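Local coordinates for uncharacterized protein Rv2277c (Mycobacterium tuberculosis, PDB 5VUG), which is of unknown function but probably hydrolyses phosphoric diesters through a glycerophosphodiester phosphodiesterase domain built as a TIM barrel, at residues A[150-155]-A[171-176]; A[179-184]-A[192-197]; A[205-210]-A[226-231]; A[245-250]-A[265-270]. All coordinates share one frame; numbering follows the deposited sequence.

The four contacts follow one another along the chain, each closing before the next opens. Contacts 1 and 4 are buried pairings of parallel strands in the barrel wall, each part of a beta-alpha-beta unit, with centres about 13 Å apart. Contact 2 lies at the surface, about 16 Å from contact 1 (centre to centre), where helix 176-189 meets the loop that follows it. Contact 3, about 13 Å between centres from contact 4, forms the base of the hairpin 208-215/220-227. Contacts 1, 2 and 3 all reach the second subunit, whereas no other chain of the assembly touches contact 4. The set thus runs from the barrel core outward to the dimer interface.

Contact 1 (A[150-155]-A[171-176]); sequences RSIVYS and QVAESR
The backbone of Val153 is gripped from both its polar ends by the neighbouring parallel strand. Val153 N donates to Gln171 O at 2.9 Å, almost straight (172°) and in the carbonyl plane. Val153 O accepts from Ala173 N across 2.8 Å, again in plane. Away from this bridge the chains separate and water fills in. One water donates to Ser151 O and accepts from Gln171 N; another donates to Ser155 O and accepts from Arg176 N. Tyr154 has CG anti to its backbone N (chi1 -177°), and its hydroxyl meets the extended arm of Arg176. Arg176 NH1 donates to Tyr154 OH at 3.0 Å, the oxygen lying in the guanidinium plane while the ring is turned 77° from it. The other nitrogens of Arg176 are taken as well, NH2 by Glu205 and NE by Glu214 of the second subunit. At the ring's edge, near its plane, Ala173 CB packs on Tyr154 CD1 at 3.9 Å. The same methyl meets Ile152 CG2 at 4.0 Å, while Ile152 CD1 crosses obliquely against Gln171 CB, 3.7 Å away. Strand 151-154 is hydrogen-bonded on its other edge to strand 121-125, Val172 packs against helix 158-165, and Ile152 faces Phe123 and Trp201: a beta-alpha-beta crossover of the TIM barrel, with Tyr154 near a bound glycerol.

Contact 2 (A[179-184]-A[192-197]); sequences TRQRLF and CDPQPD
Arg182 clamps two successive carbonyls of the loop 192-197 to helix 176-189. Its NE donates to Pro194 O at 2.8 Å and its NH2 to Gln195 O at 3.0 Å. Both oxygens sit near the guanidinium plane, at its edge, yet each donor approaches from above the carbonyl plane, about 40° out of it. CG stands anti to the backbone N and the chain bends at chi3 (-63°), which swings the guanidinium into the curve of the loop. NH1 forms a salt bridge with Glu174, and Phe238 gives a cation-pi contact. Pro196 CA lies over one face of the guanidinium, 3.8 Å from Arg182 NH2. Nearer the helix backbone, Arg182 CA makes a CA-H...O contact with Asp193 O at 3.4 Å. The peptide between Asp193 and Pro194 is cis, and the proline's CD meets Gln181 CG at 4.0 Å, the two side chains crossing at about a right angle. Gln181 sends its amide to Ala224 of the second subunit, while Cys192 ties the loop to helix 232-239 by its disulfide with Cys237. Carbonyl dipoles, a carboxylate and an aromatic ring thus probably compensate one buried cation and fix its orientation, so that its two bonds tie this irregular loop to the helix.

Contact 3 (A[205-210]-A[226-231]); sequences ELHRDV and NAELWD
Glu205 O and Ala227 O are joined by a water that donates to both and accepts from Leu229 N. Leu206 O receives a second water, which accepts from Trp230 N; the same carbonyl oxygen also takes a CA-H...O contact from Glu228 CA at 3.4 Å. Leu206 CD1 meets Trp230 CD1 at 4.0 Å, the side chains crossing at about a right angle. The His207 ring runs alongside Glu228, pointing the same way, with Glu228 CG 3.6 Å from His207 ND1; His207 NE2 is held by Asp256. Arg208 pairs with Ala227 as an antiparallel hydrogen-bonded pair: Ala227 N to Arg208 O is 2.7 Å and nearly straight (177°), Arg208 N to Ala227 O 2.9 Å and more bent. At Asp209, OD1 accepts from Asn226 ND2 at 2.8 Å from above the carboxylate plane. This is the base of the hairpin 208-215/220-227: Trp230 packs on Leu183 of helix 176-189 and Val246 of strand 245-249, while Arg208 bridges to Glu214 of the second subunit.

Contact 4 (A[245-250]-A[265-270]); sequences KVMGFA and LDAVLV
Side chains interlock along two parallel strands whose axes differ by 28°. Selenomethionine Met247 has CG anti to its backbone N and lays it against Ala267 CB at 3.8 Å. A bend at chi3 (-49°) then turns CE back to the same methyl, while SE comes 4.0 Å from Leu269 CB, the chains crossing obliquely. Leu269 CD2 presses on Phe249 CD1 at 3.5 Å. Towards the other end, Val246 CG2, lodged between its backbone N and carbonyl carbon, meets Leu265 CD2 at 3.8 Å, the two side chains at about a right angle. Leu265 CD1 packs directly on the bare backbone of Gly248, 3.7 Å from its CA. The backbone ladder joins the same residues: Gly248 N donates to Ala267 O, and Leu269 N to Gly248 O at 2.9 Å, nearly along the C=O axis. Val246 O receives weak bonds from Asp266 N and Ala267 N. Asp266 OD2 takes Val246 N at 2.9 Å (162°), approached from above the carboxylate plane. The Leu269 side chain lies about 4 Å from a bound glycerol. A carboxylate thus stands in for a backbone acceptor where strand 267-270 has yet to begin, so the polar ladder extends to Val246, alongside its apolar packing on Leu265.

Contact 1 (A[150-155]-A[171-176])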
loop_
_atom_site.group_PDB
_atom_site.type_symbol
_atom_site.label_atom_id
_atom_site.label_comp_id
_atom_site.label_asym_id
_atom_site.label_seq_id
_atom_site.Cartn_x
_atom_site.Cartn_y
_atom_site.Cartn_z
ATOM N N ARG A 150 5.304 -17.212 -30.545
ATOM C CA ARG A 150 6.110 -17.573 -29.385
ATOM C C ARG A 150 6.605 -16.352 -28.625
ATOM O O ARG A 150 7.495 -16.479 -27.780
ATOM C CB ARG A 150 7.273 -18.497 -29.763
ATOM C CG ARG A 150 8.338 -17.864 -30.652
ATOM C CD ARG A 150 9.399 -18.921 -30.965
ATOM N NE ARG A 150 10.401 -18.490 -31.938
ATOM C CZ ARG A 150 11.648 -18.143 -31.621
ATOM N NH1 ARG A 150 12.045 -18.157 -30.352
ATOM N NH2 ARG A 150 12.499 -17.779 -32.570
ATOM N N SER A 151 6.031 -15.175 -28.884
ATOM C CA SER A 151 6.481 -13.936 -28.258
ATOM C C SER A 151 5.358 -13.307 -27.440
ATOM O O SER A 151 4.194 -13.288 -27.871
ATOM C CB SER A 151 6.985 -12.938 -29.318
ATOM O OG SER A 151 8.060 -13.492 -30.061
ATOM N N ILE A 152 5.717 -12.786 -26.263
ATOM C CA ILE A 152 4.791 -12.130 -25.340
ATOM C C ILE A 152 5.279 -10.700 -25.148
ATOM O O ILE A 152 6.408 -10.485 -24.699
ATOM C CB ILE A 152 4.749 -12.860 -23.986
ATOM C CG1 ILE A 152 4.345 -14.332 -24.161
ATOM C CG2 ILE A 152 3.825 -12.132 -22.989
ATOM C CD1 ILE A 152 2.939 -14.533 -24.691
ATOM N N VAL A 153 4.438 -9.723 -25.482
ATOM C CA VAL A 153 4.796 -8.318 -25.311
ATOM C C VAL A 153 4.469 -7.886 -23.889
ATOM O O VAL A 153 3.336 -8.058 -23.423
ATOM C CB VAL A 153 4.071 -7.437 -26.336
ATOM C CG1 VAL A 153 4.364 -5.964 -26.060
ATOM C CG2 VAL A 153 4.508 -7.839 -27.761
ATOM N N TYR A 154 5.457 -7.291 -23.215
ATOM C CA TYR A 154 5.323 -6.782 -21.859
ATOM C C TYR A 154 5.640 -5.290 -21.826
ATOM O O TYR A 154 6.467 -4.805 -22.596
ATOM C CB TYR A 154 6.281 -7.507 -20.876
ATOM C CG TYR A 154 6.064 -7.009 -19.466
ATOM C CD1 TYR A 154 5.008 -7.500 -18.699
ATOM C CD2 TYR A 154 6.873 -6.021 -18.916
ATOM C CE1 TYR A 154 4.758 -7.017 -17.432
ATOM C CE2 TYR A 154 6.636 -5.525 -17.639
ATOM C CZ TYR A 154 5.585 -6.033 -16.898
ATOM O OH TYR A 154 5.348 -5.538 -15.634
ATOM N N SER A 155 4.984 -4.564 -20.913
ATOM C CA SER A 155 5.391 -3.205 -20.566
ATOM C C SER A 155 4.900 -2.871 -19.164
ATOM O O SER A 155 3.844 -3.345 -18.737
ATOM C CB SER A 155 4.844 -2.168 -21.561
ATOM O OG SER A 155 5.289 -0.851 -21.248
ATOM N N GLN A 171 0.593 -11.359 -29.106
ATOM C CA GLN A 171 0.250 -11.827 -27.771
ATOM C C GLN A 171 0.776 -10.817 -26.762
ATOM O O GLN A 171 1.955 -10.447 -26.810
ATOM C CB GLN A 171 0.919 -13.171 -27.498
ATOM C CG GLN A 171 0.559 -14.282 -28.459
ATOM C CD GLN A 171 1.142 -15.604 -27.992
ATOM O OE1 GLN A 171 2.301 -15.925 -28.281
ATOM N NE2 GLN A 171 0.356 -16.358 -27.232
ATOM N N VAL A 172 -0.083 -10.384 -25.839
ATOM C CA VAL A 172 0.251 -9.280 -24.943
ATOM C C VAL A 172 0.026 -9.699 -23.493
ATOM O O VAL A 172 -1.030 -10.248 -23.152
ATOM C CB VAL A 172 -0.564 -8.016 -25.288
ATOM C CG1 VAL A 172 -0.143 -6.846 -24.418
ATOM C CG2 VAL A 172 -0.441 -7.674 -26.794
ATOM N N ALA A 173 1.011 -9.432 -22.641
ATOM C CA ALA A 173 0.846 -9.679 -21.215
ATOM C C ALA A 173 -0.209 -8.746 -20.628
ATOM O O ALA A 173 -0.486 -7.662 -21.150
ATOM C CB ALA A 173 2.165 -9.464 -20.476
ATOM N N GLU A 174 -0.801 -9.186 -19.519
ATOM C CA GLU A 174 -1.685 -8.319 -18.755
ATOM C C GLU A 174 -0.956 -7.026 -18.401
ATOM O O GLU A 174 0.243 -7.034 -18.110
ATOM C CB GLU A 174 -2.112 -9.038 -17.475
ATOM C CG GLU A 174 -2.957 -8.175 -16.574
ATOM C CD GLU A 174 -3.680 -8.967 -15.525
ATOM O OE1 GLU A 174 -3.050 -9.294 -14.495
ATOM O OE2 GLU A 174 -4.879 -9.260 -15.745
ATOM N N SER A 175 -1.682 -5.904 -18.427
ATOM C CA SER A 175 -1.060 -4.639 -18.049
ATOM C C SER A 175 -0.600 -4.678 -16.593
ATOM O O SER A 175 -1.213 -5.321 -15.730
ATOM C CB SER A 175 -2.029 -3.472 -18.244
ATOM O OG SER A 175 -3.016 -3.474 -17.235
ATOM N N ARG A 176 0.505 -3.987 -16.317
ATOM C CA ARG A 176 1.007 -3.963 -14.947
ATOM C C ARG A 176 -0.005 -3.327 -13.995
ATOM O O ARG A 176 -0.146 -3.767 -12.848
ATOM C CB ARG A 176 2.364 -3.260 -14.885
ATOM C CG ARG A 176 3.031 -3.306 -13.514
ATOM C CD ARG A 176 4.451 -2.796 -13.606
ATOM N NE ARG A 176 5.186 -2.902 -12.347
ATOM C CZ ARG A 176 6.201 -3.739 -12.149
ATOM N NH1 ARG A 176 6.603 -4.565 -13.118
ATOM N NH2 ARG A 176 6.823 -3.748 -10.983
HETATM O O HOH W 1 3.229 -11.983 -30.051
HETATM O O HOH W 2 1.656 -5.735 -21.553
HETATM O O HOH W 3 1.309 -2.338 -18.665
HETATM O O HOH W 4 2.330 -5.726 -19.260
#

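Contact 2 (A[179-184]-A[192-197])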
loop_
_atom_site.group_PDB
_atom_site.type_symbol
_atom_site.label_atom_id
_atom_site.label_comp_id
_atom_site.label_asym_id
_atom_site.label_seq_id
_atom_site.Cartn_x
_atom_site.Cartn_y
_atom_site.Cartn_z
ATOM N N THR A 179 -2.418 -6.200 -13.035
ATOM C CA THR A 179 -1.724 -7.179 -12.201
ATOM C C THR A 179 -1.485 -6.632 -10.799
ATOM O O THR A 179 -1.765 -7.309 -9.798
ATOM C CB THR A 179 -0.388 -7.548 -12.854
ATOM O OG1 THR A 179 -0.631 -8.224 -14.094
ATOM C CG2 THR A 179 0.441 -8.454 -11.931
ATOM N N ARG A 180 -0.978 -5.397 -10.708
ATOM C CA ARG A 180 -0.689 -4.798 -9.405
ATOM C C ARG A 180 -1.957 -4.627 -8.575
ATOM O O ARG A 180 -1.948 -4.862 -7.360
ATOM C CB ARG A 180 0.007 -3.445 -9.584
ATOM C CG ARG A 180 0.508 -2.816 -8.272
ATOM C CD ARG A 180 1.158 -1.435 -8.476
ATOM N NE ARG A 180 0.248 -0.557 -9.207
ATOM C CZ ARG A 180 0.433 -0.145 -10.459
ATOM N NH1 ARG A 180 1.537 -0.475 -11.128
ATOM N NH2 ARG A 180 -0.489 0.606 -11.042
ATOM N N GLN A 181 -3.049 -4.194 -9.210
ATOM C CA GLN A 181 -4.315 -4.034 -8.501
ATOM C C GLN A 181 -4.790 -5.360 -7.919
ATOM O O GLN A 181 -5.208 -5.430 -6.758
ATOM C CB GLN A 181 -5.364 -3.480 -9.459
ATOM C CG GLN A 181 -6.692 -3.213 -8.787
ATOM C CD GLN A 181 -6.630 -1.996 -7.897
ATOM O OE1 GLN A 181 -6.386 -0.882 -8.367
ATOM N NE2 GLN A 181 -6.829 -2.199 -6.605
ATOM N N ARG A 182 -4.730 -6.432 -8.718
ATOM C CA ARG A 182 -5.194 -7.726 -8.235
ATOM C C ARG A 182 -4.318 -8.228 -7.093
ATOM O O ARG A 182 -4.830 -8.750 -6.094
ATOM C CB ARG A 182 -5.245 -8.741 -9.379
ATOM C CG ARG A 182 -6.136 -9.929 -9.057
ATOM C CD ARG A 182 -6.194 -10.983 -10.160
ATOM N NE ARG A 182 -6.763 -10.499 -11.419
ATOM C CZ ARG A 182 -6.042 -10.173 -12.487
ATOM N NH1 ARG A 182 -4.716 -10.264 -12.450
ATOM N NH2 ARG A 182 -6.641 -9.754 -13.589
ATOM N N LEU A 183 -2.997 -8.053 -7.209
ATOM C CA LEU A 183 -2.094 -8.509 -6.155
ATOM C C LEU A 183 -2.321 -7.741 -4.864
ATOM O O LEU A 183 -2.306 -8.330 -3.777
ATOM C CB LEU A 183 -0.644 -8.338 -6.597
ATOM C CG LEU A 183 -0.141 -9.356 -7.615
ATOM C CD1 LEU A 183 1.212 -8.889 -8.127
ATOM C CD2 LEU A 183 -0.064 -10.766 -6.992
ATOM N N PHE A 184 -2.506 -6.422 -4.956
ATOM C CA PHE A 184 -2.711 -5.643 -3.743
ATOM C C PHE A 184 -4.096 -5.865 -3.147
ATOM O O PHE A 184 -4.242 -5.863 -1.917
ATOM C CB PHE A 184 -2.375 -4.166 -3.964
ATOM C CG PHE A 184 -0.910 -3.864 -3.787
ATOM C CD1 PHE A 184 -0.365 -3.760 -2.511
ATOM C CD2 PHE A 184 -0.069 -3.729 -4.883
ATOM C CE1 PHE A 184 0.989 -3.504 -2.329
ATOM C CE2 PHE A 184 1.293 -3.469 -4.708
ATOM C CZ PHE A 184 1.815 -3.354 -3.425
ATOM N N CYS A 192 -10.246 -11.467 -4.937
ATOM C CA CYS A 192 -9.654 -11.723 -6.248
ATOM C C CYS A 192 -10.350 -10.799 -7.243
ATOM O O CYS A 192 -11.264 -11.184 -7.978
ATOM C CB CYS A 192 -9.781 -13.199 -6.611
ATOM S SG CYS A 192 -8.857 -13.710 -8.086
ATOM N N ASP A 193 -9.899 -9.540 -7.244
ATOM C CA ASP A 193 -10.547 -8.446 -7.948
ATOM C C ASP A 193 -9.436 -7.566 -8.516
ATOM O O ASP A 193 -8.507 -7.196 -7.779
ATOM C CB ASP A 193 -11.383 -7.650 -6.941
ATOM C CG ASP A 193 -12.210 -6.557 -7.591
ATOM O OD1 ASP A 193 -12.597 -6.711 -8.767
ATOM O OD2 ASP A 193 -12.476 -5.536 -6.920
ATOM N N PRO A 194 -9.482 -7.223 -9.814
ATOM C CA PRO A 194 -10.477 -7.666 -10.797
ATOM C C PRO A 194 -10.347 -9.155 -11.111
ATOM O O PRO A 194 -9.395 -9.795 -10.661
ATOM C CB PRO A 194 -10.152 -6.818 -12.031
ATOM C CG PRO A 194 -8.716 -6.495 -11.895
ATOM C CD PRO A 194 -8.463 -6.347 -10.418
ATOM N N GLN A 195 -11.305 -9.704 -11.848
ATOM C CA GLN A 195 -11.257 -11.116 -12.165
ATOM C C GLN A 195 -10.044 -11.412 -13.044
ATOM O O GLN A 195 -9.508 -10.516 -13.705
ATOM C CB GLN A 195 -12.539 -11.540 -12.872
ATOM C CG GLN A 195 -13.723 -11.706 -11.929
ATOM C CD GLN A 195 -15.035 -11.826 -12.675
ATOM O OE1 GLN A 195 -15.497 -12.928 -12.972
ATOM N NE2 GLN A 195 -15.643 -10.687 -12.989
ATOM N N PRO A 196 -9.572 -12.660 -13.046
ATOM C CA PRO A 196 -8.459 -13.018 -13.930
ATOM C C PRO A 196 -8.788 -12.704 -15.379
ATOM O O PRO A 196 -9.954 -12.670 -15.785
ATOM C CB PRO A 196 -8.313 -14.529 -13.719
ATOM C CG PRO A 196 -8.843 -14.763 -12.350
ATOM C CD PRO A 196 -9.960 -13.775 -12.166
ATOM N N ASP A 197 -7.742 -12.460 -16.159
ATOM C CA ASP A 197 -7.899 -12.211 -17.582
ATOM C C ASP A 197 -7.460 -13.470 -18.312
ATOM O O ASP A 197 -6.253 -13.750 -18.370
ATOM C CB ASP A 197 -7.035 -11.022 -17.997
ATOM C CG ASP A 197 -7.411 -10.473 -19.358
ATOM O OD1 ASP A 197 -8.225 -11.109 -20.059
ATOM O OD2 ASP A 197 -6.899 -9.398 -19.725
#

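Contact 3 (A[205-210]-A[226-231])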
loop_
_atom_site.group_PDB
_atom_site.type_symbol
_atom_site.label_atom_id
_atom_site.label_comp_id
_atom_site.label_asym_id
_atom_site.label_seq_id
_atom_site.Cartn_x
_atom_site.Cartn_y
_atom_site.Cartn_z
ATOM N N GLU A 205 7.539 -8.457 -9.220
ATOM C CA GLU A 205 8.650 -8.768 -8.326
ATOM C C GLU A 205 8.187 -9.571 -7.115
ATOM O O GLU A 205 7.081 -9.386 -6.602
ATOM C CB GLU A 205 9.285 -7.469 -7.809
ATOM C CG GLU A 205 10.225 -6.761 -8.774
ATOM C CD GLU A 205 9.532 -6.000 -9.895
ATOM O OE1 GLU A 205 8.289 -5.930 -9.930
ATOM O OE2 GLU A 205 10.260 -5.463 -10.758
ATOM N N LEU A 206 9.069 -10.462 -6.640
ATOM C CA LEU A 206 8.824 -11.173 -5.385
ATOM C C LEU A 206 8.889 -10.241 -4.185
ATOM O O LEU A 206 8.222 -10.493 -3.170
ATOM C CB LEU A 206 9.854 -12.289 -5.196
ATOM C CG LEU A 206 9.458 -13.713 -5.578
ATOM C CD1 LEU A 206 8.874 -13.751 -6.969
ATOM C CD2 LEU A 206 10.662 -14.651 -5.450
ATOM N N HIS A 207 9.705 -9.187 -4.266
ATOM C CA HIS A 207 9.822 -8.166 -3.234
ATOM C C HIS A 207 9.811 -6.818 -3.928
ATOM O O HIS A 207 10.579 -6.602 -4.870
ATOM C CB HIS A 207 11.156 -8.284 -2.504
ATOM C CG HIS A 207 11.495 -9.674 -2.095
ATOM N ND1 HIS A 207 11.138 -10.198 -0.873
ATOM C CD2 HIS A 207 12.162 -10.655 -2.747
ATOM C CE1 HIS A 207 11.569 -11.443 -0.789
ATOM N NE2 HIS A 207 12.194 -11.745 -1.912
ATOM N N ARG A 208 8.963 -5.904 -3.459
ATOM C CA ARG A 208 8.804 -4.621 -4.132
ATOM C C ARG A 208 8.626 -3.515 -3.106
ATOM O O ARG A 208 7.697 -3.564 -2.292
ATOM C CB ARG A 208 7.607 -4.654 -5.087
ATOM C CG ARG A 208 7.484 -3.400 -5.956
ATOM C CD ARG A 208 8.585 -3.344 -7.011
ATOM N NE ARG A 208 8.326 -2.305 -8.008
ATOM C CZ ARG A 208 9.113 -1.257 -8.239
ATOM N NH1 ARG A 208 10.239 -1.089 -7.554
ATOM N NH2 ARG A 208 8.776 -0.377 -9.174
ATOM N N ASP A 209 9.494 -2.504 -3.164
ATOM C CA ASP A 209 9.300 -1.317 -2.337
ATOM C C ASP A 209 8.129 -0.502 -2.875
ATOM O O ASP A 209 8.083 -0.171 -4.065
ATOM C CB ASP A 209 10.550 -0.439 -2.366
ATOM C CG ASP A 209 11.699 -1.032 -1.598
ATOM O OD1 ASP A 209 11.455 -1.810 -0.651
ATOM O OD2 ASP A 209 12.851 -0.707 -1.942
ATOM N N VAL A 210 7.178 -0.176 -1.998
ATOM C CA VAL A 210 6.052 0.679 -2.349
ATOM C C VAL A 210 5.867 1.722 -1.255
ATOM O O VAL A 210 6.456 1.642 -0.178
ATOM C CB VAL A 210 4.747 -0.113 -2.577
ATOM C CG1 VAL A 210 4.914 -1.078 -3.742
ATOM C CG2 VAL A 210 4.331 -0.851 -1.317
ATOM N N ASN A 226 7.949 -2.778 2.122
ATOM C CA ASN A 226 8.329 -3.763 1.120
ATOM C C ASN A 226 7.232 -4.820 1.018
ATOM O O ASN A 226 6.864 -5.443 2.019
ATOM C CB ASN A 226 9.681 -4.393 1.431
ATOM C CG ASN A 226 10.202 -5.199 0.259
ATOM O OD1 ASN A 226 9.840 -6.352 0.096
ATOM N ND2 ASN A 226 11.021 -4.577 -0.587
ATOM N N ALA A 227 6.694 -4.999 -0.182
ATOM C CA ALA A 227 5.567 -5.895 -0.414
ATOM C C ALA A 227 6.045 -7.211 -1.016
ATOM O O ALA A 227 6.787 -7.217 -2.003
ATOM C CB ALA A 227 4.563 -5.242 -1.360
ATOM N N GLU A 228 5.612 -8.323 -0.421
ATOM C CA GLU A 228 5.840 -9.668 -0.949
ATOM C C GLU A 228 4.475 -10.220 -1.361
ATOM O O GLU A 228 3.736 -10.768 -0.536
ATOM C CB GLU A 228 6.529 -10.520 0.113
ATOM C CG GLU A 228 7.861 -9.923 0.555
ATOM C CD GLU A 228 8.546 -10.727 1.654
ATOM O OE1 GLU A 228 8.197 -11.915 1.848
ATOM O OE2 GLU A 228 9.442 -10.170 2.318
ATOM N N LEU A 229 4.142 -10.074 -2.645
ATOM C CA LEU A 229 2.760 -10.207 -3.097
ATOM C C LEU A 229 2.396 -11.585 -3.626
ATOM O O LEU A 229 1.200 -11.879 -3.754
ATOM C CB LEU A 229 2.463 -9.168 -4.181
ATOM C CG LEU A 229 2.540 -7.732 -3.657
ATOM C CD1 LEU A 229 2.539 -6.770 -4.833
ATOM C CD2 LEU A 229 1.385 -7.427 -2.699
ATOM N N TRP A 230 3.378 -12.425 -3.949
ATOM C CA TRP A 230 3.110 -13.760 -4.468
ATOM C C TRP A 230 3.127 -14.757 -3.318
ATOM O O TRP A 230 4.153 -14.917 -2.645
ATOM C CB TRP A 230 4.156 -14.166 -5.509
ATOM C CG TRP A 230 4.104 -13.418 -6.821
ATOM C CD1 TRP A 230 5.087 -12.620 -7.343
ATOM C CD2 TRP A 230 3.038 -13.424 -7.786
ATOM N NE1 TRP A 230 4.695 -12.127 -8.569
ATOM C CE2 TRP A 230 3.443 -12.604 -8.862
ATOM C CE3 TRP A 230 1.781 -14.041 -7.843
ATOM C CZ2 TRP A 230 2.631 -12.377 -9.980
ATOM C CZ3 TRP A 230 0.974 -13.816 -8.952
ATOM C CH2 TRP A 230 1.404 -12.991 -10.008
ATOM N N ASP A 231 1.992 -15.417 -3.099
ATOM C CA ASP A 231 1.850 -16.512 -2.150
ATOM C C ASP A 231 0.874 -17.517 -2.753
ATOM O O ASP A 231 0.359 -17.313 -3.857
ATOM C CB ASP A 231 1.464 -16.015 -0.745
ATOM C CG ASP A 231 0.228 -15.122 -0.736
ATOM O OD1 ASP A 231 -0.687 -15.300 -1.567
ATOM O OD2 ASP A 231 0.159 -14.236 0.141
HETATM O O HOH W 5 5.752 -8.430 -4.363
HETATM O O HOH W 6 6.237 -12.470 -3.297
HETATM O O HOH W 7 13.094 -5.339 -3.087
#

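Contact 4 (A[245-250]-A[265-270])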
loop_
_atom_site.group_PDB
_atom_site.type_symbol
_atom_site.label_atom_id
_atom_site.label_comp_id
_atom_site.label_asym_id
_atom_site.label_seq_id
_atom_site.Cartn_x
_atom_site.Cartn_y
_atom_site.Cartn_z
ATOM N N LYS A 245 -0.884 -17.358 -16.674
ATOM C CA LYS A 245 0.455 -17.793 -16.307
ATOM C C LYS A 245 1.129 -16.645 -15.573
ATOM O O LYS A 245 0.946 -15.481 -15.942
ATOM C CB LYS A 245 1.258 -18.183 -17.556
ATOM C CG LYS A 245 0.633 -19.342 -18.331
ATOM C CD LYS A 245 1.339 -19.583 -19.649
ATOM C CE LYS A 245 0.743 -20.790 -20.378
ATOM N NZ LYS A 245 1.487 -21.144 -21.622
ATOM N N VAL A 246 1.864 -16.958 -14.506
ATOM C CA VAL A 246 2.413 -15.929 -13.624
ATOM C C VAL A 246 3.924 -16.081 -13.506
ATOM O O VAL A 246 4.447 -17.191 -13.334
ATOM C CB VAL A 246 1.721 -15.871 -12.241
ATOM C CG1 VAL A 246 0.268 -15.397 -12.396
ATOM C CG2 VAL A 246 1.776 -17.221 -11.532
HETATM N N MSE A 247 4.619 -14.953 -13.604
HETATM C CA MSE A 247 6.075 -14.911 -13.490
HETATM C C MSE A 247 6.520 -14.067 -12.310
HETATM O O MSE A 247 6.005 -12.958 -12.089
HETATM C CB MSE A 247 6.692 -14.346 -14.775
HETATM C CG MSE A 247 8.238 -14.343 -14.774
HETATM SE SE MSE A 247 8.978 -13.604 -16.433
HETATM C CE MSE A 247 7.926 -14.605 -17.717
ATOM N N GLY A 248 7.477 -14.590 -11.545
ATOM C CA GLY A 248 8.103 -13.799 -10.502
ATOM C C GLY A 248 9.277 -13.024 -11.061
ATOM O O GLY A 248 10.159 -13.619 -11.690
ATOM N N PHE A 249 9.287 -11.704 -10.890
ATOM C CA PHE A 249 10.407 -10.890 -11.347
ATOM C C PHE A 249 11.466 -10.806 -10.245
ATOM O O PHE A 249 11.183 -10.989 -9.058
ATOM C CB PHE A 249 9.951 -9.461 -11.672
ATOM C CG PHE A 249 8.956 -9.355 -12.812
ATOM C CD1 PHE A 249 8.826 -10.364 -13.762
ATOM C CD2 PHE A 249 8.190 -8.202 -12.957
ATOM C CE1 PHE A 249 7.929 -10.231 -14.825
ATOM C CE2 PHE A 249 7.285 -8.068 -14.004
ATOM C CZ PHE A 249 7.162 -9.083 -14.941
ATOM N N ALA A 250 12.697 -10.495 -10.655
ATOM C CA ALA A 250 13.798 -10.233 -9.720
ATOM C C ALA A 250 14.029 -11.410 -8.767
ATOM O O ALA A 250 14.126 -11.247 -7.548
ATOM C CB ALA A 250 13.593 -8.914 -8.968
ATOM N N LEU A 265 4.741 -20.722 -9.134
ATOM C CA LEU A 265 4.879 -19.757 -10.218
ATOM C C LEU A 265 5.251 -20.477 -11.510
ATOM O O LEU A 265 6.057 -21.410 -11.513
ATOM C CB LEU A 265 5.961 -18.730 -9.894
ATOM C CG LEU A 265 5.733 -17.811 -8.696
ATOM C CD1 LEU A 265 6.848 -16.768 -8.620
ATOM C CD2 LEU A 265 4.364 -17.144 -8.762
ATOM N N ASP A 266 4.660 -20.029 -12.617
ATOM C CA ASP A 266 4.955 -20.638 -13.909
ATOM C C ASP A 266 6.381 -20.356 -14.351
ATOM O O ASP A 266 6.965 -21.154 -15.099
ATOM C CB ASP A 266 3.976 -20.135 -14.966
ATOM C CG ASP A 266 2.564 -20.577 -14.689
ATOM O OD1 ASP A 266 2.204 -21.716 -15.059
ATOM O OD2 ASP A 266 1.828 -19.796 -14.068
ATOM N N ALA A 267 6.948 -19.227 -13.920
ATOM C CA ALA A 267 8.250 -18.798 -14.407
ATOM C C ALA A 267 8.916 -17.908 -13.370
ATOM O O ALA A 267 8.246 -17.262 -12.551
ATOM C CB ALA A 267 8.098 -18.012 -15.720
ATOM N N VAL A 268 10.252 -17.880 -13.420
ATOM C CA VAL A 268 11.068 -16.955 -12.640
ATOM C C VAL A 268 12.025 -16.223 -13.570
ATOM O O VAL A 268 12.592 -16.818 -14.496
ATOM C CB VAL A 268 11.850 -17.659 -11.510
ATOM C CG1 VAL A 268 10.896 -18.198 -10.460
ATOM C CG2 VAL A 268 12.742 -18.788 -12.057
ATOM N N LEU A 269 12.201 -14.927 -13.321
ATOM C CA LEU A 269 13.019 -14.059 -14.167
ATOM C C LEU A 269 14.360 -13.846 -13.467
ATOM O O LEU A 269 14.412 -13.225 -12.401
ATOM C CB LEU A 269 12.285 -12.735 -14.378
ATOM C CG LEU A 269 12.825 -11.734 -15.399
ATOM C CD1 LEU A 269 13.032 -12.384 -16.764
ATOM C CD2 LEU A 269 11.852 -10.559 -15.531
ATOM N N VAL A 270 15.443 -14.361 -14.065
ATOM C CA VAL A 270 16.742 -14.478 -13.401
ATOM C C VAL A 270 17.831 -13.712 -14.154
ATOM O O VAL A 270 17.916 -13.764 -15.386
ATOM C CB VAL A 270 17.150 -15.954 -13.180
ATOM C CG1 VAL A 270 16.057 -16.704 -12.417
ATOM C CG2 VAL A 270 17.482 -16.657 -14.508
#